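Local coordinates for protein aspergillopepsin-2 heavy chain (Aspergillus niger var. macrosporus, PDB 1Y43) that forms the heavy-chain part of an acid endopeptidase of the glutamic peptidase family G1, an enzyme that cleaves peptide bonds in proteins, at residues A69-K72 and S73-S76; S162-G165 and D166-T169; Y45-Y48 and A49-F52. All blocks are in the same frame, centred on the assembly; numbering follows the deposited sequence.

Contact 1 (A69-K72 and S73-S76); sequences ATSK and SSGS
Thr70, Ser71 and Ser74 each turn the side-chain oxygen into the space between the backbone N and the carbonyl carbon (chi1 51°, 83° and 64°), and these rotations bring three hydroxyls together. Ser74 OG sits in the middle. It is hydrogen-bonded to Thr70 OG1 at 2.7 Å, and a second bond joins it to Ser71 OG at 2.8 Å. In each pair the donor is undecided, though Ser74 OG can give its one proton to only one of them. The far end of this short chain is better defined, because Ser71 OG accepts the backbone N-H of Ser73 at 3.1 Å. That bond makes an ST turn, set within the type I beta turn that runs from Ser71 to Ser74, with Lys72 and Ser73 at the corners.

The backbone converges on a single acceptor, Ser74 O. Thr70 N reaches it at 2.9 Å, coming from above the carbonyl plane, and Ser71 N adds a weak bond at 3.4 Å. The CA-H of Ala69 also leans on this oxygen, with CA and Ser74 O 3.5 Å apart.

Beyond the corner that the chain turns at Thr70 the two strands come close. Ala69 and Gly75 form a non-hydrogen-bonded antiparallel pair, their CA atoms 4.1 Å apart, and Gly75 brings no side chain between them. Gly75 is bonded through its backbone to Phe92 on the next strand, Lys72 to Leu100, and Ala69 to the other protein chain. Two N-H groups directed at one carbonyl, one of them only weakly bonded, are consistent with a classic beta bulge, here at the turn end of the beta hairpin that joins strands 62-69 and 74-81 in the beta sandwich of the G1 family.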
loop_
_atom_site.group_PDB
_atom_site.type_symbol
_atom_site.label_atom_id
_atom_site.label_comp_id
_atom_site.label_asym_id
_atom_site.label_seq_id
_atom_site.Cartn_x
_atom_site.Cartn_y
_atom_site.Cartn_z
ATOM N N ALA B 69 -12.273 -0.893 8.674
ATOM C CA ALA B 69 -13.063 -2.116 8.781
ATOM C C ALA B 69 -14.171 -1.871 9.790
ATOM O O ALA B 69 -13.890 -1.502 10.927
ATOM C CB ALA B 69 -12.191 -3.270 9.256
ATOM N N THR B 70 -15.417 -2.036 9.371
ATOM C CA THR B 70 -16.548 -1.858 10.278
ATOM C C THR B 70 -16.925 -3.197 10.942
ATOM O O THR B 70 -17.690 -3.244 11.915
ATOM C CB THR B 70 -17.757 -1.208 9.557
ATOM O OG1 THR B 70 -18.045 -1.924 8.354
ATOM C CG2 THR B 70 -17.446 0.248 9.213
ATOM N N SER B 71 -16.398 -4.278 10.392
ATOM C CA SER B 71 -16.583 -5.618 10.918
ATOM C C SER B 71 -15.524 -6.448 10.191
ATOM O O SER B 71 -14.777 -5.916 9.356
ATOM C CB SER B 71 -17.994 -6.156 10.637
ATOM O OG SER B 71 -18.119 -6.697 9.340
ATOM N N LYS B 72 -15.433 -7.734 10.501
ATOM C CA LYS B 72 -14.449 -8.581 9.830
ATOM C C LYS B 72 -14.783 -8.837 8.359
ATOM O O LYS B 72 -13.939 -9.329 7.609
ATOM C CB LYS B 72 -14.265 -9.903 10.579
ATOM C CG LYS B 72 -13.530 -9.740 11.901
ATOM C CD LYS B 72 -13.428 -11.069 12.604
ATOM C CE LYS B 72 -12.751 -10.959 13.966
ATOM N NZ LYS B 72 -13.144 -12.132 14.824
ATOM N N SER B 73 -15.992 -8.455 7.944
ATOM C CA SER B 73 -16.425 -8.650 6.568
ATOM C C SER B 73 -17.037 -7.408 5.909
ATOM O O SER B 73 -17.770 -7.523 4.921
ATOM C CB SER B 73 -17.391 -9.846 6.469
ATOM O OG SER B 73 -18.498 -9.722 7.357
ATOM N N SER B 74 -16.731 -6.222 6.432
ATOM C CA SER B 74 -17.260 -4.986 5.858
ATOM C C SER B 74 -16.325 -3.823 6.164
ATOM O O SER B 74 -15.582 -3.862 7.150
ATOM C CB SER B 74 -18.676 -4.677 6.381
ATOM O OG SER B 74 -18.699 -4.427 7.775
ATOM N N GLY B 75 -16.338 -2.820 5.300
ATOM C CA GLY B 75 -15.484 -1.662 5.503
ATOM C C GLY B 75 -15.438 -0.781 4.276
ATOM O O GLY B 75 -16.312 -0.855 3.416
ATOM N N SER B 76 -14.372 0.001 4.145
ATOM C CA SER B 76 -14.239 0.904 3.017
ATOM C C SER B 76 -12.776 1.201 2.683
ATOM O O SER B 76 -11.864 0.990 3.499
ATOM C CB SER B 76 -14.966 2.225 3.316
ATOM O OG SER B 76 -14.394 2.869 4.447
#

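Contact 2 (S162-G165 and D166-T169); sequences SVSG and DSVT
Ser164 reaches across the turn to Ser167, and its short side chain can be followed atom by atom. CB already lies beside the opposing hydroxyl, 3.5 Å from Ser167 OG. One bond further out, with chi1 at 74°, Ser164 OG swings in over the turn, where it meets Ser167 OG in a short hydrogen bond of 2.6 Å; either hydroxyl may give the proton. The same oxygen accepts the backbone N-H of Asp166 at 3.3 Å, a long but fairly straight bond (161° at the hydrogen). This second bond closes an ST turn, so one serine oxygen is bonded both to the N-H of Asp166 at the turn and to the hydroxyl of Ser167.

All of this belongs to the beta hairpin of strands 156-163 and 168-172, neighbouring antiparallel strands in the beta sandwich. Ser164 N donates to Ser167 O at 2.9 Å, from a position tilted out of the carbonyl plane, and the CA of Val163 lies 3.4 Å from the same carbonyl oxygen in a CA-H...O contact. Val163 and Val168 then face each other as a non-hydrogen-bonded pair. Their CG1 methyls touch at 4.2 Å, and both valines also pack on apolar side chains of the other protein chain in the assembly.

One step further from the turn, Ser162 and Thr169 make the hydrogen-bonded pair. Thr169 N points almost exactly at Ser162 O (2.8 Å, 178° at the hydrogen), nearly along the C=O axis, while Ser162 N is held in the carbonyl plane of Thr169 O. On this face Ser162 OG lies against Thr169 CB. Thr169 OG1 has its hydrogen-bond partner on another strand, the hydroxyl of Thr128, and Val168 is joined there by backbone bonding to Phe129.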
loop_
_atom_site.group_PDB
_atom_site.type_symbol
_atom_site.label_atom_id
_atom_site.label_comp_id
_atom_site.label_asym_id
_atom_site.label_seq_id
_atom_site.Cartn_x
_atom_site.Cartn_y
_atom_site.Cartn_z
ATOM N N SER B 162 13.128 2.577 6.285
ATOM C CA SER B 162 13.398 3.173 7.590
ATOM C C SER B 162 12.064 3.706 8.133
ATOM O O SER B 162 11.192 4.139 7.367
ATOM C CB SER B 162 14.445 4.296 7.483
ATOM O OG SER B 162 14.058 5.304 6.570
ATOM N N VAL B 163 11.879 3.608 9.443
ATOM C CA VAL B 163 10.650 4.087 10.053
ATOM C C VAL B 163 10.966 5.086 11.157
ATOM O O VAL B 163 12.096 5.141 11.652
ATOM C CB VAL B 163 9.795 2.916 10.645
ATOM C CG1 VAL B 163 9.457 1.905 9.557
ATOM C CG2 VAL B 163 10.525 2.235 11.788
ATOM N N SER B 164 9.999 5.937 11.463
ATOM C CA SER B 164 10.152 6.905 12.540
ATOM C C SER B 164 8.882 6.730 13.379
ATOM O O SER B 164 8.112 5.768 13.174
ATOM C CB SER B 164 10.267 8.337 11.985
ATOM O OG SER B 164 9.019 8.827 11.523
ATOM N N GLY B 165 8.629 7.660 14.295
ATOM C CA GLY B 165 7.438 7.562 15.115
ATOM C C GLY B 165 6.149 7.835 14.359
ATOM O O GLY B 165 5.068 7.460 14.825
ATOM N N ASP B 166 6.239 8.470 13.193
ATOM C CA ASP B 166 5.032 8.776 12.425
ATOM C C ASP B 166 5.176 8.631 10.907
ATOM O O ASP B 166 4.311 9.088 10.153
ATOM C CB ASP B 166 4.521 10.188 12.776
ATOM C CG ASP B 166 5.589 11.270 12.608
ATOM O OD1 ASP B 166 6.456 11.160 11.718
ATOM O OD2 ASP B 166 5.551 12.255 13.370
ATOM N N SER B 167 6.253 8.003 10.456
ATOM C CA SER B 167 6.469 7.855 9.025
ATOM C C SER B 167 7.206 6.578 8.666
ATOM O O SER B 167 7.788 5.907 9.533
ATOM C CB SER B 167 7.248 9.058 8.474
ATOM O OG SER B 167 8.577 9.109 8.986
ATOM N N VAL B 168 7.110 6.228 7.384
ATOM C CA VAL B 168 7.764 5.054 6.831
ATOM C C VAL B 168 8.363 5.513 5.501
ATOM O O VAL B 168 7.647 6.071 4.673
ATOM C CB VAL B 168 6.738 3.932 6.540
ATOM C CG1 VAL B 168 7.438 2.706 5.962
ATOM C CG2 VAL B 168 5.974 3.568 7.804
ATOM N N THR B 169 9.658 5.299 5.300
ATOM C CA THR B 169 10.308 5.684 4.057
ATOM C C THR B 169 10.896 4.445 3.388
ATOM O O THR B 169 11.604 3.672 4.034
ATOM C CB THR B 169 11.458 6.704 4.299
ATOM O OG1 THR B 169 10.923 7.919 4.842
ATOM C CG2 THR B 169 12.199 7.005 3.009
#

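Contact 3 (Y45-Y48 and A49-F52); sequences YPDY and AYDF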
loop_
_atom_site.group_PDB
_atom_site.type_symbol
_atom_site.label_atom_id
_atom_site.label_comp_id
_atom_site.label_asym_id
_atom_site.label_seq_id
_atom_site.Cartn_x
_atom_site.Cartn_y
_atom_site.Cartn_z
ATOM N N TYR B 45 -8.849 -8.665 -0.987
ATOM C CA TYR B 45 -8.342 -9.988 -1.332
ATOM C C TYR B 45 -9.139 -11.020 -0.531
ATOM O O TYR B 45 -9.385 -10.810 0.652
ATOM C CB TYR B 45 -6.851 -10.033 -0.982
ATOM C CG TYR B 45 -6.193 -11.372 -1.174
ATOM C CD1 TYR B 45 -6.225 -12.338 -0.163
ATOM C CD2 TYR B 45 -5.534 -11.678 -2.362
ATOM C CE1 TYR B 45 -5.610 -13.585 -0.331
ATOM C CE2 TYR B 45 -4.909 -12.921 -2.543
ATOM C CZ TYR B 45 -4.957 -13.871 -1.525
ATOM O OH TYR B 45 -4.367 -15.111 -1.703
ATOM N N PRO B 46 -9.431 -12.204 -1.109
ATOM C CA PRO B 46 -9.109 -12.733 -2.439
ATOM C C PRO B 46 -9.866 -12.274 -3.676
ATOM O O PRO B 46 -9.684 -12.862 -4.743
ATOM C CB PRO B 46 -9.218 -14.240 -2.234
ATOM C CG PRO B 46 -10.381 -14.340 -1.350
ATOM C CD PRO B 46 -10.138 -13.230 -0.321
ATOM N N ASP B 47 -10.724 -11.269 -3.561
ATOM C CA ASP B 47 -11.406 -10.752 -4.743
ATOM C C ASP B 47 -10.337 -9.967 -5.532
ATOM O O ASP B 47 -9.249 -9.684 -5.017
ATOM C CB ASP B 47 -12.541 -9.809 -4.324
ATOM C CG ASP B 47 -13.541 -9.519 -5.446
ATOM O OD1 ASP B 47 -13.363 -9.961 -6.603
ATOM O OD2 ASP B 47 -14.538 -8.826 -5.157
ATOM N N TYR B 48 -10.645 -9.640 -6.786
ATOM C CA TYR B 48 -9.749 -8.890 -7.662
ATOM C C TYR B 48 -9.598 -7.440 -7.234
ATOM O O TYR B 48 -10.443 -6.909 -6.515
ATOM C CB TYR B 48 -10.328 -8.845 -9.085
ATOM C CG TYR B 48 -10.560 -10.197 -9.720
ATOM C CD1 TYR B 48 -9.509 -10.893 -10.304
ATOM C CD2 TYR B 48 -11.834 -10.775 -9.742
ATOM C CE1 TYR B 48 -9.710 -12.134 -10.899
ATOM C CE2 TYR B 48 -12.047 -12.025 -10.335
ATOM C CZ TYR B 48 -10.977 -12.696 -10.912
ATOM O OH TYR B 48 -11.165 -13.938 -11.491
ATOM N N ALA B 49 -8.528 -6.811 -7.704
ATOM C CA ALA B 49 -8.304 -5.389 -7.461
ATOM C C ALA B 49 -9.125 -4.689 -8.555
ATOM O O ALA B 49 -9.249 -5.212 -9.670
ATOM C CB ALA B 49 -6.834 -5.033 -7.611
ATOM N N TYR B 50 -9.740 -3.560 -8.221
ATOM C CA TYR B 50 -10.533 -2.796 -9.181
ATOM C C TYR B 50 -10.020 -1.363 -9.159
ATOM O O TYR B 50 -9.558 -0.875 -8.127
ATOM C CB TYR B 50 -12.034 -2.842 -8.840
ATOM C CG TYR B 50 -12.641 -4.232 -8.894
ATOM C CD1 TYR B 50 -13.006 -4.804 -10.113
ATOM C CD2 TYR B 50 -12.844 -4.977 -7.727
ATOM C CE1 TYR B 50 -13.557 -6.084 -10.171
ATOM C CE2 TYR B 50 -13.400 -6.257 -7.778
ATOM C CZ TYR B 50 -13.749 -6.805 -9.004
ATOM O OH TYR B 50 -14.278 -8.076 -9.076
ATOM N N ASP B 51 -10.046 -0.705 -10.309
ATOM C CA ASP B 51 -9.575 0.670 -10.389
ATOM C C ASP B 51 -10.645 1.685 -10.055
ATOM O O ASP B 51 -11.836 1.452 -10.290
ATOM C CB ASP B 51 -9.085 1.015 -11.798
ATOM C CG ASP B 51 -7.997 0.103 -12.285
ATOM O OD1 ASP B 51 -7.151 -0.338 -11.478
ATOM O OD2 ASP B 51 -7.998 -0.176 -13.493
ATOM N N PHE B 52 -10.198 2.804 -9.488
ATOM C CA PHE B 52 -11.054 3.949 -9.196
ATOM C C PHE B 52 -10.890 4.783 -10.467
ATOM O O PHE B 52 -9.873 5.459 -10.643
ATOM C CB PHE B 52 -10.498 4.758 -8.033
ATOM C CG PHE B 52 -10.873 4.244 -6.690
ATOM C CD1 PHE B 52 -12.205 4.236 -6.279
ATOM C CD2 PHE B 52 -9.894 3.858 -5.792
ATOM C CE1 PHE B 52 -12.558 3.861 -4.972
ATOM C CE2 PHE B 52 -10.233 3.481 -4.488
ATOM C CZ PHE B 52 -11.569 3.487 -4.077
#
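Tyr48 and Tyr50 bury the most surface here, and they meet with unlike parts of their side chains. Tyr48 offers its CB, which lies over one face of the Tyr50 ring, 4.0 Å from CZ. Tyr48 O also comes up to that ring, 3.3 Å from Tyr50 CE2. In return the Tyr50 hydroxyl approaches the Tyr48 ring at its edge, with OH 3.7 Å from CD2.

Asp47 holds the hydroxyl end of Tyr50 by a rather long bond. With Tyr50 CG beside its own backbone N (chi1 -63°), the ring lies back toward the loop, and OH donates to Asp47 OD1 at 3.2 Å, on the syn side and out of the carboxylate plane. Tyr48 N gives the same oxygen a shorter bond, 2.7 Å, from the same face. Two donors therefore grip OD1, while OD2 sits in plane at the edge of the Tyr50 ring, the planes of carboxylate and ring standing 81° apart.

Tyr50 and Phe52 bond through their backbones to Tyr42 and Ala40. These bonds pair strand 50-52 antiparallel to strand 35-45, and the loop, entered through a cis peptide before Pro46, is the hairpin connection between them.

In the fold
All three contacts lie at the surface, and each closes a connection between antiparallel strands of the beta sandwich, but the strand pairs differ: 62-69 with 74-81 in contact 1, 156-163 with 168-172 in contact 2, and 35-45 with 50-52 in contact 3. Contacts 1 and 2 share a chemistry of small hydroxyl side chains and ST turns; contact 3 relies instead on tyrosine rings and a carboxylate. The other protein chain meets contact 1 through backbone bonds of Ala69 and contact 2 through its valines, but does not touch contact 3. The centres of contacts 1 and 3 are about 15 Å apart, whereas that of contact 2 lies about 27 Å from each, across the chain's centre from contact 3.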